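Local structure of succinoglycan biosynthesis protein (Bacillus cereus ATCC 14579, 2QGM) at residues T107-E112 and K300-A305; A74-L79 and D333-T338; N347-S352 and S440-K445; E88-K93 and Y140-I145. The protein is of unknown biochemical function, but belongs to the erythromycin esterase family and may therefore hydrolyse ester-type substrates. All blocks are in the same frame, centred on the assembly; numbering follows the deposited sequence.

Contact 1. Residues T107-E112 and K300-A305; sequences TNFAME and KTMVWA
With CG anti to the backbone N in each (chi1 175° for Trp304), Trp304, Phe109 and Met111 lie on one face of two neighbouring parallel strands, 108-111 and 301-304, of the central mixed beta-sheet; strand alternation chooses the face, and the torsion directs the side chains within it. Met111, a selenomethionine, runs beside the indole and points the same way; the bend at chi3 (-120°) brings its CE over one face, 3.8 Å from the centroid of the five-membered ring of Trp304. This is a CH-pi contact within a Met-aromatic pair. Phe109 comes in from farther down the strand, with CZ 3.5 Å from Trp304 CE3. The ring planes are 68° apart, and CE3 lies in the phenyl plane at its edge. CE of the selenomethionine Met302 also lies at the phenyl edge, near its plane, 4.1 Å from Phe109 CD1. Lys93 forms a cation-pi contact with the indole, and Tyr140 OH bonds to Trp304 NE1. The backbone ladder alternates as parallel pairing requires: Met302 N to Asn108 O and Ala110 N to Met302 O are both 2.9 Å. Trp304 N bonds to Ala110 O, and Glu112 N to Trp304 O. Where the ladder begins, Lys300 O is gripped twice, nearly along its C=O axis by Asn108 N and from above the carbonyl plane by Thr107 N, at 2.9 Å from each nitrogen.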
loop_
_atom_site.group_PDB
_atom_site.type_symbol
_atom_site.label_atom_id
_atom_site.label_comp_id
_atom_site.label_asym_id
_atom_site.label_seq_id
_atom_site.Cartn_x
_atom_site.Cartn_y
_atom_site.Cartn_z
ATOM N N THR A 107 -4.285 -14.179 0.974
ATOM C CA THR A 107 -4.310 -14.290 2.431
ATOM C C THR A 107 -3.514 -13.262 3.226
ATOM O O THR A 107 -3.799 -13.015 4.396
ATOM C CB THR A 107 -3.812 -15.678 2.828
ATOM O OG1 THR A 107 -2.550 -15.915 2.190
ATOM C CG2 THR A 107 -4.805 -16.750 2.377
ATOM N N ASN A 108 -2.503 -12.676 2.603
ATOM C CA ASN A 108 -1.682 -11.679 3.292
ATOM C C ASN A 108 -2.081 -10.281 2.861
ATOM O O ASN A 108 -2.026 -9.947 1.675
ATOM C CB ASN A 108 -0.203 -11.897 2.966
ATOM C CG ASN A 108 0.249 -13.308 3.256
ATOM O OD1 ASN A 108 0.894 -13.951 2.427
ATOM N ND2 ASN A 108 -0.082 -13.800 4.442
ATOM N N PHE A 109 -2.486 -9.459 3.821
ATOM C CA PHE A 109 -2.866 -8.097 3.501
ATOM C C PHE A 109 -1.776 -7.171 4.036
ATOM O O PHE A 109 -1.707 -6.910 5.242
ATOM C CB PHE A 109 -4.216 -7.757 4.135
ATOM C CG PHE A 109 -4.718 -6.389 3.781
ATOM C CD1 PHE A 109 -5.224 -6.122 2.508
ATOM C CD2 PHE A 109 -4.638 -5.346 4.705
ATOM C CE1 PHE A 109 -5.641 -4.833 2.158
ATOM C CE2 PHE A 109 -5.049 -4.059 4.364
ATOM C CZ PHE A 109 -5.549 -3.799 3.091
ATOM N N ALA A 110 -0.921 -6.693 3.131
ATOM C CA ALA A 110 0.192 -5.802 3.486
ATOM C C ALA A 110 -0.194 -4.370 3.143
ATOM O O ALA A 110 -0.333 -4.019 1.967
ATOM C CB ALA A 110 1.459 -6.216 2.723
HETATM N N MSE A 111 -0.361 -3.545 4.171
HETATM C CA MSE A 111 -0.800 -2.160 3.978
HETATM C C MSE A 111 0.284 -1.127 4.242
HETATM O O MSE A 111 1.194 -1.358 5.029
HETATM C CB MSE A 111 -2.000 -1.880 4.897
HETATM C CG MSE A 111 -2.648 -0.512 4.710
HETATM SE SE MSE A 111 -4.075 -0.169 5.974
HETATM C CE MSE A 111 -5.523 0.074 4.752
ATOM N N GLU A 112 0.160 0.018 3.575
ATOM C CA GLU A 112 1.082 1.131 3.736
ATOM C C GLU A 112 0.643 1.789 5.041
ATOM O O GLU A 112 -0.074 2.795 5.052
ATOM C CB GLU A 112 0.945 2.110 2.559
ATOM C CG GLU A 112 1.948 3.269 2.571
ATOM C CD GLU A 112 1.679 4.317 1.496
ATOM O OE1 GLU A 112 0.870 4.066 0.575
ATOM O OE2 GLU A 112 2.299 5.400 1.576
ATOM N N LYS A 300 -1.191 -16.016 -0.883
ATOM C CA LYS A 300 -0.954 -14.957 -1.859
ATOM C C LYS A 300 -0.993 -13.618 -1.133
ATOM O O LYS A 300 -1.657 -13.479 -0.106
ATOM C CB LYS A 300 -2.010 -14.995 -2.963
ATOM C CG LYS A 300 -2.010 -16.275 -3.781
ATOM C CD LYS A 300 -3.122 -16.215 -4.817
ATOM C CE LYS A 300 -3.111 -17.416 -5.731
ATOM N NZ LYS A 300 -4.309 -17.395 -6.612
ATOM N N THR A 301 -0.290 -12.633 -1.687
ATOM C CA THR A 301 -0.171 -11.318 -1.068
ATOM C C THR A 301 -0.715 -10.114 -1.808
ATOM O O THR A 301 -0.488 -9.924 -3.000
ATOM C CB THR A 301 1.299 -11.022 -0.754
ATOM O OG1 THR A 301 1.814 -12.082 0.048
ATOM C CG2 THR A 301 1.440 -9.703 -0.004
HETATM N N MSE A 302 -1.434 -9.288 -1.058
HETATM C CA MSE A 302 -2.012 -8.064 -1.580
HETATM C C MSE A 302 -1.250 -6.890 -0.974
HETATM O O MSE A 302 -0.997 -6.869 0.228
HETATM C CB MSE A 302 -3.481 -7.958 -1.180
HETATM C CG MSE A 302 -4.381 -9.076 -1.702
HETATM SE SE MSE A 302 -6.097 -9.081 -0.769
HETATM C CE MSE A 302 -5.489 -9.910 0.856
ATOM N N VAL A 303 -0.871 -5.928 -1.806
ATOM C CA VAL A 303 -0.173 -4.744 -1.321
ATOM C C VAL A 303 -1.092 -3.539 -1.541
ATOM O O VAL A 303 -1.377 -3.144 -2.673
ATOM C CB VAL A 303 1.166 -4.528 -2.057
ATOM C CG1 VAL A 303 1.827 -3.217 -1.594
ATOM C CG2 VAL A 303 2.085 -5.707 -1.777
ATOM N N TRP A 304 -1.577 -2.987 -0.436
ATOM C CA TRP A 304 -2.469 -1.832 -0.460
ATOM C C TRP A 304 -1.633 -0.592 -0.185
ATOM O O TRP A 304 -1.039 -0.459 0.887
ATOM C CB TRP A 304 -3.541 -1.990 0.623
ATOM C CG TRP A 304 -4.462 -0.808 0.795
ATOM C CD1 TRP A 304 -4.110 0.475 1.098
ATOM C CD2 TRP A 304 -5.896 -0.833 0.757
ATOM N NE1 TRP A 304 -5.240 1.250 1.258
ATOM C CE2 TRP A 304 -6.347 0.469 1.054
ATOM C CE3 TRP A 304 -6.844 -1.834 0.503
ATOM C CZ2 TRP A 304 -7.707 0.801 1.106
ATOM C CZ3 TRP A 304 -8.195 -1.506 0.555
ATOM C CH2 TRP A 304 -8.613 -0.198 0.854
ATOM N N ALA A 305 -1.583 0.323 -1.145
ATOM C CA ALA A 305 -0.791 1.537 -0.967
ATOM C C ALA A 305 -1.204 2.546 -2.016
ATOM O O ALA A 305 -2.072 2.271 -2.835
ATOM C CB ALA A 305 0.695 1.205 -1.114
#

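Contact 2. Residues A74-L79 and D333-T338; sequences AQYVGL and DNNYVT
Backbone hydrogen bonds pair strands 76-79 and 336-338 in parallel, with the short strand axes 20° apart. Tyr76 donates from N to Asn335 O at 3.0 Å and accepts through O from Val337 N at 2.9 Å; Val337 O then receives Gly78 N at 2.8 Å. In all three bonds the donor lies nearly along the C=O axis. A second group of bonds comes from the Asn335 side chain, whose CG stands anti to the backbone N and so brings the amide to Gln75. Asn335 OD1 takes Gln75 N at 2.8 Å from well above the plane of its carbonyl. The same amide donates from ND2 to Gln75 OE1 at 2.9 Å, in the carbonyl plane and on a lone pair, with the two amides turned 39° apart. Two bonds thus fix the rotation of the Asn335 amide just where the chain leaves helix 324-332 to enter its strand, a helix-to-strand step of the alpha/beta core, in whose sheet 76-79 lies between 336-344 and 301-304. Van der Waals contacts fall on both faces. On one, Ala74 CB meets Val337 CG2 at 3.5 Å. On the other, Tyr76 CB lies at the edge of the Tyr336 ring, 3.7 Å from Tyr336 CD1, and the same ring runs on past the Gly78 backbone, with CE1 3.6 Å from Gly78 N. Tyr336 OH goes on to bond to Ile310 O.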
loop_
_atom_site.group_PDB
_atom_site.type_symbol
_atom_site.label_atom_id
_atom_site.label_comp_id
_atom_site.label_asym_id
_atom_site.label_seq_id
_atom_site.Cartn_x
_atom_site.Cartn_y
_atom_site.Cartn_z
ATOM N N ALA A 74 -0.661 -14.999 -10.450
ATOM C CA ALA A 74 0.296 -14.117 -9.795
ATOM C C ALA A 74 0.114 -14.212 -8.281
ATOM O O ALA A 74 -1.020 -14.216 -7.788
ATOM C CB ALA A 74 0.086 -12.681 -10.261
ATOM N N GLN A 75 1.221 -14.288 -7.541
ATOM C CA GLN A 75 1.146 -14.381 -6.080
ATOM C C GLN A 75 1.178 -13.022 -5.369
ATOM O O GLN A 75 0.918 -12.952 -4.171
ATOM C CB GLN A 75 2.278 -15.258 -5.540
ATOM C CG GLN A 75 2.278 -16.698 -6.044
ATOM C CD GLN A 75 3.436 -17.488 -5.469
ATOM O OE1 GLN A 75 4.587 -17.063 -5.552
ATOM N NE2 GLN A 75 3.139 -18.644 -4.880
ATOM N N TYR A 76 1.512 -11.957 -6.097
ATOM C CA TYR A 76 1.543 -10.614 -5.513
ATOM C C TYR A 76 0.707 -9.644 -6.332
ATOM O O TYR A 76 0.888 -9.534 -7.548
ATOM C CB TYR A 76 2.958 -10.044 -5.453
ATOM C CG TYR A 76 3.913 -10.779 -4.554
ATOM C CD1 TYR A 76 4.496 -11.975 -4.960
ATOM C CD2 TYR A 76 4.290 -10.246 -3.326
ATOM C CE1 TYR A 76 5.441 -12.618 -4.171
ATOM C CE2 TYR A 76 5.242 -10.880 -2.524
ATOM C CZ TYR A 76 5.816 -12.063 -2.960
ATOM O OH TYR A 76 6.810 -12.674 -2.224
ATOM N N VAL A 77 -0.207 -8.935 -5.676
ATOM C CA VAL A 77 -1.038 -7.958 -6.377
ATOM C C VAL A 77 -0.964 -6.601 -5.688
ATOM O O VAL A 77 -1.257 -6.491 -4.497
ATOM C CB VAL A 77 -2.529 -8.401 -6.446
ATOM C CG1 VAL A 77 -3.398 -7.248 -6.947
ATOM C CG2 VAL A 77 -2.686 -9.593 -7.376
ATOM N N GLY A 78 -0.569 -5.573 -6.438
ATOM C CA GLY A 78 -0.498 -4.233 -5.879
ATOM C C GLY A 78 -1.811 -3.535 -6.163
ATOM O O GLY A 78 -2.265 -3.526 -7.304
ATOM N N LEU A 79 -2.426 -2.959 -5.133
ATOM C CA LEU A 79 -3.710 -2.277 -5.274
ATOM C C LEU A 79 -3.551 -0.807 -4.910
ATOM O O LEU A 79 -3.540 -0.447 -3.733
ATOM C CB LEU A 79 -4.750 -2.912 -4.345
ATOM C CG LEU A 79 -4.946 -4.427 -4.418
ATOM C CD1 LEU A 79 -5.773 -4.892 -3.221
ATOM C CD2 LEU A 79 -5.628 -4.798 -5.730
ATOM N N ASP A 333 9.136 -10.057 -11.328
ATOM C CA ASP A 333 8.774 -10.125 -12.742
ATOM C C ASP A 333 7.263 -10.327 -12.919
ATOM O O ASP A 333 6.480 -9.500 -12.462
ATOM C CB ASP A 333 9.566 -11.243 -13.439
ATOM C CG ASP A 333 9.383 -11.238 -14.952
ATOM O OD1 ASP A 333 9.412 -10.146 -15.557
ATOM O OD2 ASP A 333 9.217 -12.328 -15.537
ATOM N N ASN A 334 6.845 -11.414 -13.564
ATOM C CA ASN A 334 5.419 -11.636 -13.787
ATOM C C ASN A 334 4.630 -12.132 -12.580
ATOM O O ASN A 334 3.415 -12.333 -12.673
ATOM C CB ASN A 334 5.207 -12.596 -14.958
ATOM C CG ASN A 334 5.407 -11.922 -16.305
ATOM O OD1 ASN A 334 5.440 -12.578 -17.344
ATOM N ND2 ASN A 334 5.535 -10.601 -16.290
ATOM N N ASN A 335 5.297 -12.331 -11.447
ATOM C CA ASN A 335 4.602 -12.802 -10.250
ATOM C C ASN A 335 4.057 -11.631 -9.445
ATOM O O ASN A 335 3.489 -11.821 -8.371
ATOM C CB ASN A 335 5.530 -13.651 -9.377
ATOM C CG ASN A 335 4.762 -14.562 -8.432
ATOM O OD1 ASN A 335 3.669 -15.044 -8.762
ATOM N ND2 ASN A 335 5.338 -14.824 -7.264
ATOM N N TYR A 336 4.254 -10.420 -9.959
ATOM C CA TYR A 336 3.730 -9.213 -9.316
ATOM C C TYR A 336 2.885 -8.457 -10.334
ATOM O O TYR A 336 3.395 -7.965 -11.340
ATOM C CB TYR A 336 4.859 -8.300 -8.819
ATOM C CG TYR A 336 4.379 -6.952 -8.302
ATOM C CD1 TYR A 336 3.456 -6.872 -7.262
ATOM C CD2 TYR A 336 4.867 -5.761 -8.834
ATOM C CE1 TYR A 336 3.033 -5.643 -6.759
ATOM C CE2 TYR A 336 4.453 -4.523 -8.336
ATOM C CZ TYR A 336 3.531 -4.475 -7.294
ATOM O OH TYR A 336 3.111 -3.269 -6.778
ATOM N N VAL A 337 1.584 -8.385 -10.077
ATOM C CA VAL A 337 0.669 -7.681 -10.967
ATOM C C VAL A 337 0.266 -6.374 -10.292
ATOM O O VAL A 337 -0.017 -6.346 -9.095
ATOM C CB VAL A 337 -0.603 -8.520 -11.252
ATOM C CG1 VAL A 337 -1.647 -7.661 -11.935
ATOM C CG2 VAL A 337 -0.257 -9.710 -12.145
ATOM N N THR A 338 0.256 -5.292 -11.066
ATOM C CA THR A 338 -0.103 -3.975 -10.549
ATOM C C THR A 338 -1.429 -3.469 -11.067
ATOM O O THR A 338 -1.661 -3.435 -12.273
ATOM C CB THR A 338 0.954 -2.908 -10.908
ATOM O OG1 THR A 338 1.261 -2.981 -12.306
ATOM C CG2 THR A 338 2.207 -3.109 -10.097
#

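Contact 3. Residues N347-S352 and S440-K445; sequences NFTLYS and SPSHIK
The Phe348 ring has Leu350 CB in plane at its edge; at CB, Phe348 leaves the strand on the side away from 440-445, and its ring packs against Ile367 and Ile410. The pyrrolidine ring of Pro441 is the ring that faces the strand. This is where the C-terminal tail, having left strand 432-439, runs past strand 346-350, which forms a two-stranded antiparallel sheet with 363-366. Pro441 meets the strand with three ring carbons: CG lies 3.6 Å from Asn347 CB, CD 3.3 Å from Asn347 O, and CB 3.6 Å from Thr349 OG1. Because Pro441 N has no hydrogen, its 3.2 Å approach to Asn347 O is plain contact, and the tail does not extend the sheet there. Thr363 and Asp365 pair with the strand through backbone bonds, and Thr349 pairs with Gly85. Ser440 faces the other way, its OG bonded to Glu88 OE2 on helix 87-104. One residue past the proline the two hydroxyls meet. Ser442 OG sits between its own backbone N and carbonyl carbon (chi1 51°), while Thr349 OG1 stands anti to its carbonyl carbon (chi1 -60°); these settings leave Thr349 OG1 2.9 Å from Ser442 OG.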
loop_
_atom_site.group_PDB
_atom_site.type_symbol
_atom_site.label_atom_id
_atom_site.label_comp_id
_atom_site.label_asym_id
_atom_site.label_seq_id
_atom_site.Cartn_x
_atom_site.Cartn_y
_atom_site.Cartn_z
ATOM N N ASN A 347 -14.419 15.702 -5.336
ATOM C CA ASN A 347 -13.743 16.276 -4.173
ATOM C C ASN A 347 -13.100 15.140 -3.383
ATOM O O ASN A 347 -13.541 13.993 -3.458
ATOM C CB ASN A 347 -14.749 16.996 -3.273
ATOM C CG ASN A 347 -15.252 18.295 -3.880
ATOM O OD1 ASN A 347 -16.275 18.838 -3.458
ATOM N ND2 ASN A 347 -14.526 18.804 -4.861
ATOM N N PHE A 348 -12.067 15.458 -2.618
ATOM C CA PHE A 348 -11.396 14.435 -1.838
ATOM C C PHE A 348 -10.937 14.996 -0.506
ATOM O O PHE A 348 -10.843 16.213 -0.325
ATOM C CB PHE A 348 -10.192 13.899 -2.609
ATOM C CG PHE A 348 -9.205 14.959 -2.987
ATOM C CD1 PHE A 348 -8.230 15.379 -2.086
ATOM C CD2 PHE A 348 -9.277 15.571 -4.232
ATOM C CE1 PHE A 348 -7.340 16.400 -2.425
ATOM C CE2 PHE A 348 -8.398 16.586 -4.575
ATOM C CZ PHE A 348 -7.428 17.003 -3.672
ATOM N N THR A 349 -10.648 14.088 0.420
ATOM C CA THR A 349 -10.185 14.440 1.756
ATOM C C THR A 349 -8.672 14.567 1.711
ATOM O O THR A 349 -8.000 13.757 1.074
ATOM C CB THR A 349 -10.528 13.336 2.765
ATOM O OG1 THR A 349 -11.948 13.135 2.805
ATOM C CG2 THR A 349 -10.021 13.709 4.152
ATOM N N LEU A 350 -8.139 15.582 2.382
ATOM C CA LEU A 350 -6.691 15.783 2.426
ATOM C C LEU A 350 -6.337 16.657 3.627
ATOM O O LEU A 350 -7.214 17.053 4.393
ATOM C CB LEU A 350 -6.186 16.426 1.121
ATOM C CG LEU A 350 -6.461 17.890 0.734
ATOM C CD1 LEU A 350 -7.845 18.310 1.200
ATOM C CD2 LEU A 350 -5.412 18.797 1.339
ATOM N N TYR A 351 -5.052 16.948 3.792
ATOM C CA TYR A 351 -4.589 17.779 4.899
ATOM C C TYR A 351 -4.653 19.281 4.650
ATOM O O TYR A 351 -5.624 19.942 5.016
ATOM C CB TYR A 351 -3.162 17.404 5.269
ATOM C CG TYR A 351 -3.078 16.293 6.275
ATOM C CD1 TYR A 351 -3.549 16.471 7.572
ATOM C CD2 TYR A 351 -2.512 15.069 5.940
ATOM C CE1 TYR A 351 -3.452 15.460 8.517
ATOM C CE2 TYR A 351 -2.411 14.046 6.874
ATOM C CZ TYR A 351 -2.883 14.251 8.165
ATOM O OH TYR A 351 -2.771 13.255 9.105
ATOM N N SER A 352 -3.603 19.822 4.041
ATOM C CA SER A 352 -3.544 21.257 3.762
ATOM C C SER A 352 -3.274 21.551 2.286
ATOM O O SER A 352 -2.876 20.664 1.526
ATOM C CB SER A 352 -2.469 21.913 4.629
ATOM O OG SER A 352 -2.775 21.761 6.007
ATOM N N SER A 440 -15.884 11.133 -4.380
ATOM C CA SER A 440 -16.197 12.108 -3.345
ATOM C C SER A 440 -15.322 11.867 -2.119
ATOM O O SER A 440 -14.637 10.853 -2.032
ATOM C CB SER A 440 -17.687 12.020 -2.971
ATOM O OG SER A 440 -18.030 10.736 -2.469
ATOM N N PRO A 441 -15.335 12.801 -1.153
ATOM C CA PRO A 441 -14.523 12.665 0.062
ATOM C C PRO A 441 -14.804 11.470 0.970
ATOM O O PRO A 441 -15.953 11.088 1.208
ATOM C CB PRO A 441 -14.768 13.984 0.795
ATOM C CG PRO A 441 -15.033 14.951 -0.321
ATOM C CD PRO A 441 -15.948 14.138 -1.217
ATOM N N SER A 442 -13.723 10.889 1.477
ATOM C CA SER A 442 -13.808 9.774 2.408
ATOM C C SER A 442 -14.401 10.330 3.703
ATOM O O SER A 442 -14.359 11.538 3.942
ATOM C CB SER A 442 -12.410 9.224 2.676
ATOM O OG SER A 442 -11.531 10.274 3.029
ATOM N N HIS A 443 -14.936 9.452 4.545
ATOM C CA HIS A 443 -15.541 9.887 5.802
ATOM C C HIS A 443 -14.719 9.487 7.023
ATOM O O HIS A 443 -14.752 8.330 7.439
ATOM C CB HIS A 443 -16.948 9.298 5.936
ATOM C CG HIS A 443 -17.833 9.575 4.760
ATOM N ND1 HIS A 443 -17.663 8.958 3.541
ATOM C CD2 HIS A 443 -18.881 10.418 4.615
ATOM C CE1 HIS A 443 -18.569 9.411 2.691
ATOM N NE2 HIS A 443 -19.320 10.298 3.317
ATOM N N ILE A 444 -13.993 10.442 7.602
ATOM C CA ILE A 444 -13.181 10.175 8.788
ATOM C C ILE A 444 -14.072 9.843 9.982
ATOM O O ILE A 444 -14.833 10.685 10.459
ATOM C CB ILE A 444 -12.295 11.393 9.156
ATOM C CG1 ILE A 444 -11.311 11.683 8.021
ATOM C CG2 ILE A 444 -11.533 11.123 10.460
ATOM C CD1 ILE A 444 -10.266 10.601 7.810
ATOM N N LYS A 445 -13.967 8.606 10.455
ATOM C CA LYS A 445 -14.755 8.139 11.591
ATOM C C LYS A 445 -14.406 8.900 12.872
ATOM O O LYS A 445 -13.548 8.405 13.633
ATOM C CB LYS A 445 -14.534 6.635 11.797
ATOM C CG LYS A 445 -15.416 6.009 12.861
ATOM C CD LYS A 445 -15.140 4.525 13.001
ATOM C CE LYS A 445 -15.980 3.923 14.116
ATOM N NZ LYS A 445 -15.692 2.476 14.322
ATOM O OXT LYS A 445 -14.978 9.989 13.100
#

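Contact 4. Residues E88-K93 and Y140-I145; sequences EIFTMK and YPTDEI
Phe90 points from helix 87-104 at the start of helix 143-157, and Ile145 and Tyr140 are the main pair around its ring. Ile145 covers one face: its CD1 lies 3.9 Å from the centroid of the Phe90 ring and 4° off the normal, a CH-pi contact centred on the ring. Tyr140 stands nearly perpendicular, its plane at 86° to that of Phe90 with Tyr140 CE1 4.0 Å from Phe90 CZ, and the same Ile145 methyl lies over one face of the tyrosine ring, offset toward the rim. The CB atoms of Phe90 and Glu144 meet at 3.7 Å. Thr91 crosses Glu144 at about a right angle and sets OG1 3.3 Å from Glu144 CG. A water joins the two helices there, bonded to Thr91 OG1 and donating to Glu144 O. Thr142 is the N-cap of the second helix, its OG1 accepting from Ile145 N at 3.1 Å. The bend at chi2 turns the Glu144 carboxylate to Ser87 and His443, close to this helix start, which would be expected to favour its ionised form. Tyr140 and Ile145 also pack on Met111 of strand 108-111, while strand 432-439 lies against Met92 of the first helix.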
loop_
_atom_site.group_PDB
_atom_site.type_symbol
_atom_site.label_atom_id
_atom_site.label_comp_id
_atom_site.label_asym_id
_atom_site.label_seq_id
_atom_site.Cartn_x
_atom_site.Cartn_y
_atom_site.Cartn_z
ATOM N N GLU A 88 -15.243 6.334 -2.699
ATOM C CA GLU A 88 -15.476 5.214 -3.609
ATOM C C GLU A 88 -14.233 4.412 -3.943
ATOM O O GLU A 88 -14.334 3.225 -4.246
ATOM C CB GLU A 88 -16.125 5.708 -4.903
ATOM C CG GLU A 88 -17.437 6.444 -4.697
ATOM C CD GLU A 88 -17.248 7.910 -4.354
ATOM O OE1 GLU A 88 -16.090 8.334 -4.135
ATOM O OE2 GLU A 88 -18.260 8.645 -4.309
ATOM N N ILE A 89 -13.065 5.051 -3.915
ATOM C CA ILE A 89 -11.844 4.305 -4.192
ATOM C C ILE A 89 -11.557 3.352 -3.022
ATOM O O ILE A 89 -11.286 2.177 -3.241
ATOM C CB ILE A 89 -10.653 5.245 -4.448
ATOM C CG1 ILE A 89 -10.909 6.025 -5.741
ATOM C CG2 ILE A 89 -9.357 4.442 -4.562
ATOM C CD1 ILE A 89 -9.764 6.912 -6.192
ATOM N N PHE A 90 -11.637 3.846 -1.787
ATOM C CA PHE A 90 -11.407 2.982 -0.632
ATOM C C PHE A 90 -12.417 1.826 -0.606
ATOM O O PHE A 90 -12.048 0.671 -0.376
ATOM C CB PHE A 90 -11.522 3.750 0.695
ATOM C CG PHE A 90 -10.387 4.707 0.959
ATOM C CD1 PHE A 90 -9.095 4.417 0.532
ATOM C CD2 PHE A 90 -10.604 5.879 1.678
ATOM C CE1 PHE A 90 -8.038 5.278 0.819
ATOM C CE2 PHE A 90 -9.555 6.748 1.971
ATOM C CZ PHE A 90 -8.267 6.445 1.539
ATOM N N THR A 91 -13.692 2.132 -0.831
ATOM C CA THR A 91 -14.723 1.103 -0.806
ATOM C C THR A 91 -14.559 0.105 -1.951
ATOM O O THR A 91 -14.747 -1.094 -1.754
ATOM C CB THR A 91 -16.130 1.731 -0.854
ATOM O OG1 THR A 91 -16.326 2.525 0.323
ATOM C CG2 THR A 91 -17.200 0.646 -0.901
HETATM N N MSE A 92 -14.204 0.587 -3.138
HETATM C CA MSE A 92 -14.013 -0.318 -4.268
HETATM C C MSE A 92 -12.805 -1.217 -4.005
HETATM O O MSE A 92 -12.788 -2.375 -4.408
HETATM C CB MSE A 92 -13.818 0.465 -5.569
HETATM C CG MSE A 92 -13.515 -0.389 -6.814
HETATM SE SE MSE A 92 -15.010 -1.521 -7.334
HETATM C CE MSE A 92 -14.336 -3.246 -6.845
ATOM N N LYS A 93 -11.789 -0.690 -3.331
ATOM C CA LYS A 93 -10.621 -1.490 -3.012
ATOM C C LYS A 93 -10.997 -2.581 -2.015
ATOM O O LYS A 93 -10.469 -3.679 -2.065
ATOM C CB LYS A 93 -9.493 -0.616 -2.460
ATOM C CG LYS A 93 -8.797 0.185 -3.543
ATOM C CD LYS A 93 -7.667 1.051 -3.018
ATOM C CE LYS A 93 -6.516 0.216 -2.510
ATOM N NZ LYS A 93 -5.412 1.103 -2.063
ATOM N N TYR A 140 -6.516 7.712 7.172
ATOM C CA TYR A 140 -6.922 6.315 7.053
ATOM C C TYR A 140 -8.015 5.817 8.006
ATOM O O TYR A 140 -8.676 4.824 7.704
ATOM C CB TYR A 140 -5.704 5.392 7.129
ATOM C CG TYR A 140 -5.182 4.992 5.762
ATOM C CD1 TYR A 140 -5.379 5.809 4.647
ATOM C CD2 TYR A 140 -4.497 3.796 5.582
ATOM C CE1 TYR A 140 -4.906 5.444 3.390
ATOM C CE2 TYR A 140 -4.013 3.420 4.326
ATOM C CZ TYR A 140 -4.227 4.250 3.234
ATOM O OH TYR A 140 -3.755 3.895 1.993
ATOM N N PRO A 141 -8.231 6.485 9.160
ATOM C CA PRO A 141 -9.288 5.999 10.061
ATOM C C PRO A 141 -10.660 6.437 9.534
ATOM O O PRO A 141 -11.374 7.195 10.194
ATOM C CB PRO A 141 -8.959 6.673 11.399
ATOM C CG PRO A 141 -7.591 7.230 11.234
ATOM C CD PRO A 141 -7.510 7.606 9.784
ATOM N N THR A 142 -11.013 5.967 8.342
ATOM C CA THR A 142 -12.281 6.324 7.711
ATOM C C THR A 142 -13.304 5.213 7.864
ATOM O O THR A 142 -12.953 4.075 8.154
ATOM C CB THR A 142 -12.096 6.589 6.206
ATOM O OG1 THR A 142 -11.739 5.364 5.549
ATOM C CG2 THR A 142 -10.999 7.620 5.975
ATOM N N ASP A 143 -14.577 5.547 7.668
ATOM C CA ASP A 143 -15.630 4.543 7.770
ATOM C C ASP A 143 -15.402 3.468 6.715
ATOM O O ASP A 143 -15.607 2.282 6.978
ATOM C CB ASP A 143 -17.012 5.162 7.552
ATOM C CG ASP A 143 -17.403 6.130 8.653
ATOM O OD1 ASP A 143 -16.986 5.924 9.815
ATOM O OD2 ASP A 143 -18.150 7.085 8.357
ATOM N N GLU A 144 -14.970 3.896 5.530
ATOM C CA GLU A 144 -14.727 2.987 4.412
ATOM C C GLU A 144 -13.680 1.921 4.733
ATOM O O GLU A 144 -13.918 0.731 4.522
ATOM C CB GLU A 144 -14.292 3.779 3.166
ATOM C CG GLU A 144 -15.347 4.755 2.617
ATOM C CD GLU A 144 -15.264 6.157 3.217
ATOM O OE1 GLU A 144 -14.495 6.358 4.177
ATOM O OE2 GLU A 144 -15.969 7.065 2.727
ATOM N N ILE A 145 -12.528 2.345 5.245
ATOM C CA ILE A 145 -11.462 1.405 5.566
ATOM C C ILE A 145 -11.770 0.575 6.806
ATOM O O ILE A 145 -11.524 -0.627 6.829
ATOM C CB ILE A 145 -10.096 2.144 5.738
ATOM C CG1 ILE A 145 -9.711 2.801 4.415
ATOM C CG2 ILE A 145 -9.004 1.167 6.176
ATOM C CD1 ILE A 145 -8.435 3.624 4.440
HETATM O O HOH W 1 -15.994 0.476 2.570
#

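In the fold
Followed from the N terminus, the chain opens contact 2 at 74-79, then contact 4 at 88-93 and contact 1 at 107-112. Contact 4 closes first, at 140-145; contact 1 closes at 300-305 and contact 2 at 333-338. Contacts 1 and 4 therefore cross, and both lie within the span of contact 2. Contacts 1 and 2 share the central sheet, where 76-79 borders 301-304, so the strands run 336-344, 76-79, 301-304, 108-111. Helix 87-104 links 76-79 to 108-111 in a beta-alpha-beta crossover spanning 301-304. Contact 3 follows in series, its C-terminal tail lying against the start of both helices of contact 4, with the contact centres about 10 Å apart.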